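Local coordinates for Non-structural protein 3 (Porcine deltacoronavirus, PDB 6LN0), which forms part of the viral replicase and joins a macro domain to a zinc-bearing papain-like protease, which probably cleaves the viral polyprotein, at residues D196-V201 against N227-C232; M251-K256 against R285-G290; Q270-Q275 against G376-G381; D385-P390 against A415-T420. All coordinates share one frame; numbering follows the deposited sequence.

Interaction 1 (D196-V201 against N227-C232)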
loop_
_atom_site.group_PDB
_atom_site.type_symbol
_atom_site.label_atom_id
_atom_site.label_comp_id
_atom_site.label_asym_id
_atom_site.label_seq_id
_atom_site.Cartn_x
_atom_site.Cartn_y
_atom_site.Cartn_z
ATOM N N ASP A 196 -0.345 -2.566 -2.591
ATOM C CA ASP A 196 0.497 -3.226 -3.577
ATOM C C ASP A 196 0.202 -2.815 -5.017
ATOM O O ASP A 196 0.982 -3.146 -5.918
ATOM C CB ASP A 196 0.253 -4.729 -3.434
ATOM C CG ASP A 196 1.293 -5.555 -4.091
ATOM O OD1 ASP A 196 2.491 -5.212 -3.957
ATOM O OD2 ASP A 196 0.906 -6.565 -4.723
ATOM N N GLY A 197 -0.906 -2.127 -5.262
ATOM C CA GLY A 197 -1.475 -2.030 -6.580
ATOM C C GLY A 197 -2.598 -3.019 -6.827
ATOM O O GLY A 197 -3.447 -2.770 -7.693
ATOM N N GLU A 198 -2.628 -4.121 -6.076
ATOM C CA GLU A 198 -3.697 -5.112 -6.117
ATOM C C GLU A 198 -4.380 -5.315 -4.772
ATOM O O GLU A 198 -5.600 -5.481 -4.719
ATOM C CB GLU A 198 -3.144 -6.456 -6.614
ATOM C CG GLU A 198 -3.971 -7.117 -7.726
ATOM C CD GLU A 198 -3.898 -6.371 -9.074
ATOM O OE1 GLU A 198 -4.914 -5.741 -9.476
ATOM O OE2 GLU A 198 -2.830 -6.431 -9.737
ATOM N N ASP A 199 -3.627 -5.272 -3.678
ATOM C CA ASP A 199 -4.134 -5.655 -2.367
ATOM C C ASP A 199 -3.237 -5.043 -1.302
ATOM O O ASP A 199 -2.103 -4.646 -1.579
ATOM C CB ASP A 199 -4.178 -7.180 -2.242
ATOM C CG ASP A 199 -2.962 -7.838 -2.873
ATOM O OD1 ASP A 199 -1.829 -7.514 -2.444
ATOM O OD2 ASP A 199 -3.135 -8.653 -3.811
ATOM N N PHE A 200 -3.750 -4.979 -0.073
ATOM C CA PHE A 200 -2.967 -4.422 1.023
ATOM C C PHE A 200 -1.892 -5.405 1.458
ATOM O O PHE A 200 -2.034 -6.615 1.274
ATOM C CB PHE A 200 -3.872 -4.046 2.189
ATOM C CG PHE A 200 -4.838 -2.928 1.864
ATOM C CD1 PHE A 200 -4.447 -1.604 1.963
ATOM C CD2 PHE A 200 -6.122 -3.205 1.434
ATOM C CE1 PHE A 200 -5.327 -0.585 1.668
ATOM C CE2 PHE A 200 -7.001 -2.189 1.139
ATOM C CZ PHE A 200 -6.602 -0.877 1.263
ATOM N N VAL A 201 -0.794 -4.870 2.009
ATOM C CA VAL A 201 0.422 -5.644 2.270
ATOM C C VAL A 201 0.822 -5.469 3.730
ATOM O O VAL A 201 1.014 -4.342 4.200
ATOM C CB VAL A 201 1.583 -5.224 1.350
ATOM C CG1 VAL A 201 2.833 -6.023 1.661
ATOM C CG2 VAL A 201 1.211 -5.392 -0.106
ATOM N N ASN A 227 -11.690 2.542 -8.087
ATOM C CA ASN A 227 -11.173 1.784 -6.959
ATOM C C ASN A 227 -9.658 1.954 -6.896
ATOM O O ASN A 227 -9.058 2.695 -7.680
ATOM C CB ASN A 227 -11.579 0.314 -7.053
ATOM C CG ASN A 227 -11.024 -0.393 -8.281
ATOM O OD1 ASN A 227 -9.823 -0.356 -8.564
ATOM N ND2 ASN A 227 -11.900 -1.105 -8.979
ATOM N N LEU A 228 -9.020 1.239 -5.968
ATOM C CA LEU A 228 -7.621 1.525 -5.660
ATOM C C LEU A 228 -6.675 0.953 -6.702
ATOM O O LEU A 228 -5.634 1.559 -6.983
ATOM C CB LEU A 228 -7.261 0.985 -4.276
ATOM C CG LEU A 228 -7.933 1.708 -3.110
ATOM C CD1 LEU A 228 -7.305 1.294 -1.788
ATOM C CD2 LEU A 228 -7.858 3.206 -3.287
ATOM N N GLN A 229 -6.976 -0.238 -7.231
ATOM C CA GLN A 229 -6.232 -0.747 -8.377
ATOM C C GLN A 229 -6.206 0.296 -9.488
ATOM O O GLN A 229 -5.139 0.680 -9.985
ATOM C CB GLN A 229 -6.865 -2.040 -8.897
ATOM C CG GLN A 229 -6.642 -3.258 -8.043
ATOM C CD GLN A 229 -7.782 -3.510 -7.063
ATOM O OE1 GLN A 229 -8.258 -2.588 -6.378
ATOM N NE2 GLN A 229 -8.226 -4.764 -6.988
ATOM N N GLN A 230 -7.387 0.787 -9.867
ATOM C CA GLN A 230 -7.463 1.797 -10.902
ATOM C C GLN A 230 -6.722 3.055 -10.488
ATOM O O GLN A 230 -6.056 3.691 -11.311
ATOM C CB GLN A 230 -8.921 2.107 -11.222
ATOM C CG GLN A 230 -9.699 0.893 -11.658
ATOM C CD GLN A 230 -11.133 1.226 -11.970
ATOM O OE1 GLN A 230 -11.882 1.653 -11.093
ATOM N NE2 GLN A 230 -11.525 1.052 -13.234
ATOM N N TYR A 231 -6.819 3.431 -9.219
ATOM C CA TYR A 231 -6.212 4.689 -8.813
ATOM C C TYR A 231 -4.697 4.619 -8.946
ATOM O O TYR A 231 -4.057 5.584 -9.368
ATOM C CB TYR A 231 -6.624 5.035 -7.380
ATOM C CG TYR A 231 -6.226 6.426 -6.987
ATOM C CD1 TYR A 231 -6.788 7.523 -7.605
ATOM C CD2 TYR A 231 -5.256 6.639 -6.031
ATOM C CE1 TYR A 231 -6.401 8.794 -7.266
ATOM C CE2 TYR A 231 -4.866 7.907 -5.686
ATOM C CZ TYR A 231 -5.440 8.975 -6.284
ATOM O OH TYR A 231 -5.035 10.237 -5.922
ATOM N N CYS A 232 -4.111 3.473 -8.603
ATOM C CA CYS A 232 -2.679 3.280 -8.781
ATOM C C CYS A 232 -2.302 3.415 -10.236
ATOM O O CYS A 232 -1.361 4.153 -10.580
ATOM C CB CYS A 232 -2.276 1.899 -8.271
ATOM S SG CYS A 232 -2.105 1.781 -6.515
#

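Interaction 2 (M251-K256 against R285-G290)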
loop_
_atom_site.group_PDB
_atom_site.type_symbol
_atom_site.label_atom_id
_atom_site.label_comp_id
_atom_site.label_asym_id
_atom_site.label_seq_id
_atom_site.Cartn_x
_atom_site.Cartn_y
_atom_site.Cartn_z
ATOM N N MET A 251 -8.798 20.108 -29.929
ATOM C CA MET A 251 -7.485 19.718 -29.407
ATOM C C MET A 251 -7.339 18.200 -29.532
ATOM O O MET A 251 -8.083 17.444 -28.905
ATOM C CB MET A 251 -7.322 20.195 -27.965
ATOM C CG MET A 251 -5.923 19.975 -27.392
ATOM S SD MET A 251 -4.654 21.118 -28.006
ATOM C CE MET A 251 -4.967 22.563 -27.007
ATOM N N HIS A 252 -6.409 17.756 -30.370
ATOM C CA HIS A 252 -6.254 16.356 -30.736
ATOM C C HIS A 252 -5.099 15.726 -29.973
ATOM O O HIS A 252 -4.091 16.374 -29.684
ATOM C CB HIS A 252 -5.988 16.208 -32.239
ATOM C CG HIS A 252 -5.649 14.810 -32.666
ATOM N ND1 HIS A 252 -6.584 13.798 -32.712
ATOM C CD2 HIS A 252 -4.483 14.256 -33.076
ATOM C CE1 HIS A 252 -6.010 12.680 -33.122
ATOM N NE2 HIS A 252 -4.733 12.929 -33.346
ATOM N N LEU A 253 -5.229 14.440 -29.691
ATOM C CA LEU A 253 -4.203 13.714 -28.963
ATOM C C LEU A 253 -3.390 12.937 -29.984
ATOM O O LEU A 253 -3.861 11.923 -30.507
ATOM C CB LEU A 253 -4.814 12.794 -27.909
ATOM C CG LEU A 253 -3.837 11.962 -27.076
ATOM C CD1 LEU A 253 -3.172 12.801 -25.998
ATOM C CD2 LEU A 253 -4.535 10.781 -26.456
ATOM N N LYS A 254 -2.161 13.411 -30.236
ATOM C CA LYS A 254 -1.285 12.846 -31.263
ATOM C C LYS A 254 -1.157 11.336 -31.107
ATOM O O LYS A 254 -1.000 10.820 -29.998
ATOM C CB LYS A 254 0.103 13.510 -31.194
ATOM C CG LYS A 254 1.124 12.998 -32.227
ATOM C CD LYS A 254 2.345 13.939 -32.385
ATOM C CE LYS A 254 2.038 15.168 -33.259
ATOM N NZ LYS A 254 3.250 15.923 -33.731
ATOM N N GLN A 255 -1.247 10.630 -32.233
ATOM C CA GLN A 255 -1.230 9.171 -32.223
ATOM C C GLN A 255 0.078 8.653 -31.621
ATOM O O GLN A 255 1.167 9.155 -31.921
ATOM C CB GLN A 255 -1.431 8.649 -33.653
ATOM C CG GLN A 255 -1.105 7.180 -33.891
ATOM C CD GLN A 255 -1.987 6.230 -33.097
ATOM O OE1 GLN A 255 -3.216 6.249 -33.225
ATOM N NE2 GLN A 255 -1.358 5.379 -32.269
ATOM N N LYS A 256 -0.038 7.650 -30.748
ATOM C CA LYS A 256 1.103 7.135 -29.998
ATOM C C LYS A 256 0.689 5.977 -29.104
ATOM O O LYS A 256 -0.326 6.067 -28.406
ATOM C CB LYS A 256 1.723 8.232 -29.132
ATOM C CG LYS A 256 2.815 7.745 -28.197
ATOM C CD LYS A 256 3.712 8.894 -27.803
ATOM C CE LYS A 256 4.300 8.683 -26.432
ATOM N NZ LYS A 256 5.198 9.814 -26.036
ATOM N N ARG A 285 -10.178 20.688 -18.668
ATOM C CA ARG A 285 -9.652 22.004 -19.005
ATOM C C ARG A 285 -8.120 22.018 -18.996
ATOM O O ARG A 285 -7.512 22.810 -19.722
ATOM C CB ARG A 285 -10.265 23.063 -18.083
ATOM C CG ARG A 285 -11.732 23.366 -18.473
ATOM C CD ARG A 285 -12.311 24.641 -17.851
ATOM N NE ARG A 285 -12.189 24.670 -16.392
ATOM C CZ ARG A 285 -12.976 25.383 -15.587
ATOM N NH1 ARG A 285 -13.954 26.118 -16.097
ATOM N NH2 ARG A 285 -12.790 25.356 -14.271
ATOM N N GLU A 286 -7.468 21.118 -18.253
ATOM C CA GLU A 286 -6.029 20.956 -18.445
ATOM C C GLU A 286 -5.732 20.455 -19.851
ATOM O O GLU A 286 -4.974 21.080 -20.601
ATOM C CB GLU A 286 -5.439 20.004 -17.406
ATOM C CG GLU A 286 -5.251 20.650 -16.071
ATOM C CD GLU A 286 -4.665 19.717 -15.018
ATOM O OE1 GLU A 286 -3.973 18.729 -15.372
ATOM O OE2 GLU A 286 -4.890 19.996 -13.820
ATOM N N TYR A 287 -6.318 19.317 -20.221
ATOM C CA TYR A 287 -6.112 18.761 -21.554
ATOM C C TYR A 287 -6.338 19.812 -22.635
ATOM O O TYR A 287 -5.518 19.968 -23.548
ATOM C CB TYR A 287 -7.043 17.561 -21.754
ATOM C CG TYR A 287 -7.092 16.986 -23.161
ATOM C CD1 TYR A 287 -7.920 17.537 -24.145
ATOM C CD2 TYR A 287 -6.345 15.871 -23.496
ATOM C CE1 TYR A 287 -7.967 16.998 -25.421
ATOM C CE2 TYR A 287 -6.406 15.328 -24.769
ATOM C CZ TYR A 287 -7.205 15.894 -25.714
ATOM O OH TYR A 287 -7.237 15.341 -26.969
ATOM N N LEU A 288 -7.446 20.554 -22.544
ATOM C CA LEU A 288 -7.755 21.531 -23.582
ATOM C C LEU A 288 -6.746 22.670 -23.635
ATOM O O LEU A 288 -6.764 23.445 -24.599
ATOM C CB LEU A 288 -9.156 22.108 -23.381
ATOM C CG LEU A 288 -10.351 21.280 -23.856
ATOM C CD1 LEU A 288 -11.645 22.084 -23.687
ATOM C CD2 LEU A 288 -10.193 20.790 -25.291
ATOM N N ASN A 289 -5.870 22.783 -22.637
ATOM C CA ASN A 289 -4.861 23.830 -22.599
ATOM C C ASN A 289 -3.440 23.311 -22.780
ATOM O O ASN A 289 -2.498 24.103 -22.710
ATOM C CB ASN A 289 -4.966 24.609 -21.282
ATOM C CG ASN A 289 -6.148 25.562 -21.269
ATOM O OD1 ASN A 289 -6.873 25.683 -22.260
ATOM N ND2 ASN A 289 -6.352 26.236 -20.150
ATOM N N GLY A 290 -3.253 22.011 -23.000
ATOM C CA GLY A 290 -1.938 21.460 -23.269
ATOM C C GLY A 290 -1.386 20.520 -22.220
ATOM O O GLY A 290 -0.247 20.062 -22.380
#

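Interaction 3 (Q270-Q275 against G376-G381)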
loop_
_atom_site.group_PDB
_atom_site.type_symbol
_atom_site.label_atom_id
_atom_site.label_comp_id
_atom_site.label_asym_id
_atom_site.label_seq_id
_atom_site.Cartn_x
_atom_site.Cartn_y
_atom_site.Cartn_z
ATOM N N GLN A 270 -15.625 16.178 -27.836
ATOM C CA GLN A 270 -15.450 17.598 -28.109
ATOM C C GLN A 270 -16.490 18.136 -29.085
ATOM O O GLN A 270 -16.779 19.337 -29.052
ATOM C CB GLN A 270 -14.035 17.853 -28.640
ATOM C CG GLN A 270 -12.948 17.725 -27.570
ATOM C CD GLN A 270 -11.569 18.070 -28.090
ATOM O OE1 GLN A 270 -11.160 19.233 -28.066
ATOM N NE2 GLN A 270 -10.844 17.060 -28.579
ATOM N N ASN A 271 -17.071 17.284 -29.936
ATOM C CA ASN A 271 -18.106 17.718 -30.863
ATOM C C ASN A 271 -19.512 17.503 -30.332
ATOM O O ASN A 271 -20.460 17.498 -31.122
ATOM C CB ASN A 271 -17.947 17.021 -32.219
ATOM C CG ASN A 271 -16.892 17.691 -33.081
ATOM O OD1 ASN A 271 -15.804 17.145 -33.282
ATOM N ND2 ASN A 271 -17.186 18.901 -33.547
ATOM N N THR A 272 -19.669 17.304 -29.031
ATOM C CA THR A 272 -20.981 17.357 -28.406
ATOM C C THR A 272 -21.082 18.619 -27.559
ATOM O O THR A 272 -20.171 19.445 -27.507
ATOM C CB THR A 272 -21.247 16.135 -27.536
ATOM O OG1 THR A 272 -20.623 16.355 -26.274
ATOM C CG2 THR A 272 -20.679 14.897 -28.166
ATOM N N ALA A 273 -22.211 18.763 -26.879
ATOM C CA ALA A 273 -22.477 19.961 -26.105
ATOM C C ALA A 273 -22.434 19.697 -24.611
ATOM O O ALA A 273 -22.862 20.551 -23.830
ATOM C CB ALA A 273 -23.830 20.548 -26.503
ATOM N N TYR A 274 -21.921 18.542 -24.196
ATOM C CA TYR A 274 -21.985 18.115 -22.807
ATOM C C TYR A 274 -20.949 18.854 -21.968
ATOM O O TYR A 274 -19.939 19.337 -22.481
ATOM C CB TYR A 274 -21.751 16.607 -22.704
ATOM C CG TYR A 274 -22.745 15.746 -23.457
ATOM C CD1 TYR A 274 -24.106 16.027 -23.431
ATOM C CD2 TYR A 274 -22.315 14.648 -24.189
ATOM C CE1 TYR A 274 -25.006 15.235 -24.117
ATOM C CE2 TYR A 274 -23.193 13.854 -24.877
ATOM C CZ TYR A 274 -24.547 14.141 -24.840
ATOM O OH TYR A 274 -25.446 13.337 -25.526
ATOM N N GLN A 275 -21.208 18.934 -20.660
ATOM C CA GLN A 275 -20.275 19.536 -19.711
ATOM C C GLN A 275 -19.966 18.553 -18.584
ATOM O O GLN A 275 -20.873 18.109 -17.878
ATOM C CB GLN A 275 -20.821 20.846 -19.130
ATOM C CG GLN A 275 -19.994 21.297 -17.914
ATOM C CD GLN A 275 -20.266 22.721 -17.471
ATOM O OE1 GLN A 275 -21.371 23.242 -17.636
ATOM N NE2 GLN A 275 -19.252 23.357 -16.888
ATOM N N GLY A 376 -28.680 16.739 -27.275
ATOM C CA GLY A 376 -28.437 15.699 -28.249
ATOM C C GLY A 376 -28.249 14.372 -27.552
ATOM O O GLY A 376 -28.475 14.243 -26.348
ATOM N N ALA A 377 -27.817 13.377 -28.319
ATOM C CA ALA A 377 -27.588 12.061 -27.749
ATOM C C ALA A 377 -26.488 11.358 -28.528
ATOM O O ALA A 377 -26.397 11.513 -29.748
ATOM C CB ALA A 377 -28.869 11.224 -27.762
ATOM N N VAL A 378 -25.642 10.611 -27.810
ATOM C CA VAL A 378 -24.649 9.728 -28.408
ATOM C C VAL A 378 -25.233 8.333 -28.465
ATOM O O VAL A 378 -25.809 7.859 -27.485
ATOM C CB VAL A 378 -23.332 9.716 -27.611
ATOM C CG1 VAL A 378 -22.444 8.565 -28.080
ATOM C CG2 VAL A 378 -22.618 11.040 -27.746
ATOM N N ALA A 379 -25.067 7.659 -29.598
ATOM C CA ALA A 379 -25.520 6.286 -29.761
ATOM C C ALA A 379 -24.319 5.416 -30.067
ATOM O O ALA A 379 -23.403 5.848 -30.770
ATOM C CB ALA A 379 -26.554 6.164 -30.891
ATOM N N ILE A 380 -24.305 4.205 -29.525
ATOM C CA ILE A 380 -23.220 3.273 -29.783
ATOM C C ILE A 380 -23.817 1.979 -30.294
ATOM O O ILE A 380 -24.890 1.550 -29.860
ATOM C CB ILE A 380 -22.302 3.003 -28.558
ATOM C CG1 ILE A 380 -23.088 2.602 -27.320
ATOM C CG2 ILE A 380 -21.380 4.192 -28.282
ATOM C CD1 ILE A 380 -22.174 1.989 -26.221
ATOM N N GLY A 381 -23.105 1.374 -31.231
ATOM C CA GLY A 381 -23.486 0.125 -31.856
ATOM C C GLY A 381 -22.459 -0.147 -32.927
ATOM O O GLY A 381 -21.439 0.538 -32.995
#

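Interaction 4 (D385-P390 against A415-T420)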
loop_
_atom_site.group_PDB
_atom_site.type_symbol
_atom_site.label_atom_id
_atom_site.label_comp_id
_atom_site.label_asym_id
_atom_site.label_seq_id
_atom_site.Cartn_x
_atom_site.Cartn_y
_atom_site.Cartn_z
ATOM N N ASP A 385 -22.911 1.165 -42.346
ATOM C CA ASP A 385 -23.434 2.299 -43.097
ATOM C C ASP A 385 -22.604 3.548 -42.827
ATOM O O ASP A 385 -21.742 3.579 -41.946
ATOM C CB ASP A 385 -24.896 2.559 -42.743
ATOM C CG ASP A 385 -25.755 1.318 -42.891
ATOM O OD1 ASP A 385 -25.184 0.204 -42.932
ATOM O OD2 ASP A 385 -26.994 1.442 -42.951
ATOM N N GLU A 386 -22.887 4.595 -43.582
ATOM C CA GLU A 386 -22.022 5.741 -43.384
ATOM C C GLU A 386 -22.727 6.820 -42.577
ATOM O O GLU A 386 -23.926 7.062 -42.762
ATOM C CB GLU A 386 -21.543 6.333 -44.722
ATOM C CG GLU A 386 -20.389 5.546 -45.372
ATOM C CD GLU A 386 -19.010 6.148 -45.088
ATOM O OE1 GLU A 386 -18.950 7.275 -44.540
ATOM O OE2 GLU A 386 -17.984 5.484 -45.399
ATOM N N PRO A 387 -22.007 7.476 -41.684
ATOM C CA PRO A 387 -22.609 8.529 -40.875
ATOM C C PRO A 387 -22.602 9.860 -41.606
ATOM O O PRO A 387 -21.789 10.103 -42.495
ATOM C CB PRO A 387 -21.682 8.580 -39.659
ATOM C CG PRO A 387 -20.330 8.313 -40.278
ATOM C CD PRO A 387 -20.586 7.275 -41.356
ATOM N N THR A 388 -23.510 10.741 -41.184
ATOM C CA THR A 388 -23.611 12.093 -41.724
ATOM C C THR A 388 -23.366 13.165 -40.668
ATOM O O THR A 388 -23.649 14.344 -40.919
ATOM C CB THR A 388 -24.984 12.317 -42.364
ATOM O OG1 THR A 388 -25.968 12.425 -41.332
ATOM C CG2 THR A 388 -25.354 11.165 -43.299
ATOM N N GLY A 389 -22.865 12.787 -39.495
ATOM C CA GLY A 389 -22.475 13.731 -38.473
ATOM C C GLY A 389 -21.274 13.199 -37.718
ATOM O O GLY A 389 -20.691 12.184 -38.110
ATOM N N PRO A 390 -20.892 13.850 -36.619
ATOM C CA PRO A 390 -19.727 13.384 -35.837
ATOM C C PRO A 390 -19.860 11.921 -35.444
ATOM O O PRO A 390 -20.872 11.500 -34.883
ATOM C CB PRO A 390 -19.732 14.290 -34.601
ATOM C CG PRO A 390 -20.541 15.479 -34.983
ATOM C CD PRO A 390 -21.531 15.042 -36.035
ATOM N N ALA A 415 -15.235 1.385 -43.254
ATOM C CA ALA A 415 -15.042 0.963 -41.882
ATOM C C ALA A 415 -16.388 1.011 -41.192
ATOM O O ALA A 415 -17.232 1.851 -41.506
ATOM C CB ALA A 415 -14.036 1.857 -41.150
ATOM N N ASN A 416 -16.592 0.088 -40.265
ATOM C CA ASN A 416 -17.763 0.184 -39.414
ATOM C C ASN A 416 -17.740 1.498 -38.642
ATOM O O ASN A 416 -16.679 2.052 -38.336
ATOM C CB ASN A 416 -17.810 -1.014 -38.479
ATOM C CG ASN A 416 -17.920 -2.308 -39.240
ATOM O OD1 ASN A 416 -18.654 -2.376 -40.232
ATOM N ND2 ASN A 416 -17.187 -3.327 -38.819
ATOM N N VAL A 417 -18.913 2.041 -38.392
ATOM C CA VAL A 417 -19.055 3.144 -37.447
ATOM C C VAL A 417 -19.487 2.536 -36.115
ATOM O O VAL A 417 -20.257 1.560 -36.094
ATOM C CB VAL A 417 -20.048 4.206 -37.968
ATOM C CG1 VAL A 417 -21.439 3.656 -38.004
ATOM C CG2 VAL A 417 -20.013 5.449 -37.094
ATOM N N VAL A 418 -18.917 3.032 -35.014
ATOM C CA VAL A 418 -19.180 2.466 -33.690
ATOM C C VAL A 418 -19.722 3.473 -32.689
ATOM O O VAL A 418 -20.152 3.067 -31.597
ATOM C CB VAL A 418 -17.940 1.755 -33.102
ATOM C CG1 VAL A 418 -17.610 0.547 -33.947
ATOM C CG2 VAL A 418 -16.750 2.718 -32.976
ATOM N N ALA A 419 -19.766 4.752 -33.025
ATOM C CA ALA A 419 -20.471 5.712 -32.191
ATOM C C ALA A 419 -20.810 6.908 -33.064
ATOM O O ALA A 419 -20.030 7.261 -33.949
ATOM C CB ALA A 419 -19.622 6.142 -30.984
ATOM N N THR A 420 -21.962 7.524 -32.803
ATOM C CA THR A 420 -22.413 8.717 -33.509
ATOM C C THR A 420 -23.024 9.678 -32.506
ATOM O O THR A 420 -23.620 9.262 -31.506
ATOM C CB THR A 420 -23.466 8.398 -34.591
ATOM O OG1 THR A 420 -24.519 7.620 -34.012
ATOM C CG2 THR A 420 -22.854 7.621 -35.756
#

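Interaction 1 (D196-V201 against N227-C232)
Phe-200 holds its CG anti to its own carbonyl carbon and beside the backbone N (chi1 -65°), and this swings the ring out of the 196-201 loop toward the first turn of helix 228-237. Leu-228 and Gln-229 have the same first torsion, which sets Gln-229 CG against the loop before the chain bends at chi2 (94°). Between Phe-200 and Leu-228 the meeting is tip to tip: ring atom CZ lies 3.8 Å from Leu-228 CD1, the two side chains crossing at about a right angle. Gln-229 lies against backbone instead. Its CG sits 3.3 Å from Gly-197 O, and its CA points its hydrogen at the same oxygen, with Gln-229 CA to Gly-197 O at 3.5 Å. Glu-198, bent at chi2, brings OE1 to 3.3 Å from Gln-229 CG from the exposed side; its carboxylate crosses the amide at a steep angle. Deeper in, Gly-197, which has a positive phi, lays its CA 3.9 Å from Cys-232 SG, with no side chain to hold the two segments apart. No hydrogen bond joins the segments, so the fit relies on van der Waals contact and the CA-H...O approach. The helix start is fixed separately by a capping box: Gln-230 N donates to Asn-227 OD1 at 3.0 Å, and Asn-227 N donates back to Gln-230 OE1 at 3.1 Å. The loop follows strand 194-195 of a small four-stranded sheet, consistent with the ubiquitin-like domain preceding such proteases. Phe-195 of that strand packs on Leu-228, Gln-229 and Cys-232, while Tyr-231 of segment 227-232 packs on helix 215-223.

Interaction 2 (M251-K256 against R285-G290)
One hydrogen bond joins the two segments: Tyr-287 OH donates to the backbone oxygen of Met-251, with OH to O at 3.0 Å. The hydroxyl comes in above the carbonyl plane, 43° out of it, so it does not use an in-plane lone pair. Tyr-287 can get there because its CG is anti to the backbone N (chi1 172°), which sends the ring from the last turn of helix 278-287 to the strand. Met-251 O is gripped a second time by Gln-270 NE2, so this carbonyl of a buried residue has two donors. The strand is one arm of the hairpin 244-247/250-253, and the contact presses that hairpin onto the C-terminal end of a helix in the region that probably corresponds to the papain-like protease thumb. The helix finishes in a Schellman motif: Gly-290, with positive phi, donates from N to Tyr-287 O at 3.1 Å, also closing the type I turn 287-290. Asn-289 N reaches Glu-286 O separately at 2.8 Å. Apolar contact does the rest. Met-251, bent at both chi2 and chi3, slides past Tyr-287 in the opposite direction, its CG 4.1 Å from Tyr-287 CE1. Its methyl CE curls over the helix end and presses on Leu-288 O, a tight 3.1 Å approach. Leu-288 turns its CB away from the strand, yet its CD2 returns to within 4.0 Å of Met-251 CB. Beyond the hydrogen bond, Leu-253 flanks the ring: its CB is 3.6 Å from Tyr-287 OH, and its CD1 lies at the ring edge. Val-244 of the partner strand touches Met-251, Leu-253 and Tyr-287 alike.

Interaction 3 (Q270-Q275 against G376-G381)
Tyr-274 carries this contact with its far end. Its OH lies 3.3 Å from Gly-376 O, a weak hydrogen bond in which the tyrosine is the donor, and the same OH sits 3.3 Å from Ala-377 CA, so the hydroxyl rests against the strand backbone. The ring presents its edge, not its face: Gly-376 O and the methyl CG2 of Val-378 both lie near the ring plane, with Tyr-274 CE2 to Val-378 CG2 at 4.1 Å. The two side chains cross obliquely. Val-378 turns CG2 anti to its carbonyl carbon, beside the backbone N, and this branch is the one that faces the loop; it also takes the looser touch of Thr-272 CG2, 4.3 Å from Val-378 CG2. What meets here is the connection between helices 260-270 and 278-287, in what is probably the papain-like protease thumb, and strand 376-383 in the large mixed sheet that probably corresponds to the palm, about a hundred residues apart in sequence. On the loop side an ST turn sets the tyrosine: Tyr-274 N donates to Thr-272 OG1 at 3.3 Å along a nearly straight line, 172° at the hydrogen. That hydroxyl is tied in turn to Phe-269 O at the end of helix 260-270. Tyr-274 then lays CG anti to its carbonyl carbon (chi1 -60°), which throws the ring toward the strand. Val-321 of helix 313-322 packs on both Tyr-274 and Val-378, while Tyr-421 of the neighbouring strand touches Thr-272 and Val-378. The strand itself is held by backbone hydrogen bonds on two sides, Val-378 with Ile-345 and Ala-377 with His-422.

Interaction 4 (D385-P390 against A415-T420)
Val-417, Thr-420 and Pro-387 bury the most surface here, and the proline rests over the other two. Val-417 puts CG1 in the crowded position between its backbone N and carbonyl carbon (chi1 68°), leaving CG2 anti to the N. The branches divide the work: CG1 lies 4.0 Å from the backbone oxygen of Asp-385, while CG2 meets the proline ring, with Val-417 CG2 to Pro-387 CG at 4.3 Å. Pro-387 lowers the side of its ring onto the strand and reaches Thr-420 as well, its CB 4.2 Å from Thr-420 CG2. In Thr-420 it is OG1 that takes the crowded place (chi1 52°), so the methyl, anti to the carbonyl carbon, faces the proline and the hydroxyl is left to bond with Tyr-351 OH. Further along, Pro-390 contributes its carbonyl more than its ring: Thr-420 CA approaches Pro-390 O at 3.5 Å, a CA-H...O contact bent to 139° at the hydrogen. No conventional hydrogen bond links the segments, and the backbones draw together as the loop leads into strand 391-395. The strand 416-423 is meanwhile bonded on both sides, Val-417 to Ser-383 and Ala-419 to Ile-392. Val-418 also pairs with Ile-392 and has a psi near zero, consistent with a beta bulge where the strand twists beneath the loop. Pro-353 adds a further cover on Val-417. The topology is that of a crossover without a helix: segment 385-390 leaves strand 376-383, passes over the middle strand 416-423, and enters 391-395, which runs parallel to the first strand.

In the fold
Following the chain, interaction 1 closes first, bringing the loop after strand 194-195 back to helix 228-237 and so seating the small sheet that precedes the protease helices against them. Interaction 2 then closes the span from the 250-253 hairpin arm to the end of helix 278-287. Interaction 3 opens inside that span and closes only at strand 376-383, so the two cross; they share Gln-270, which reaches Met-251. Interaction 4 follows in series within the large sheet, next to interaction 3 through Ala-379 N and Thr-420 O at 2.9 Å. Interaction 1 stands apart, its centre about 28 Å from that of interaction 2.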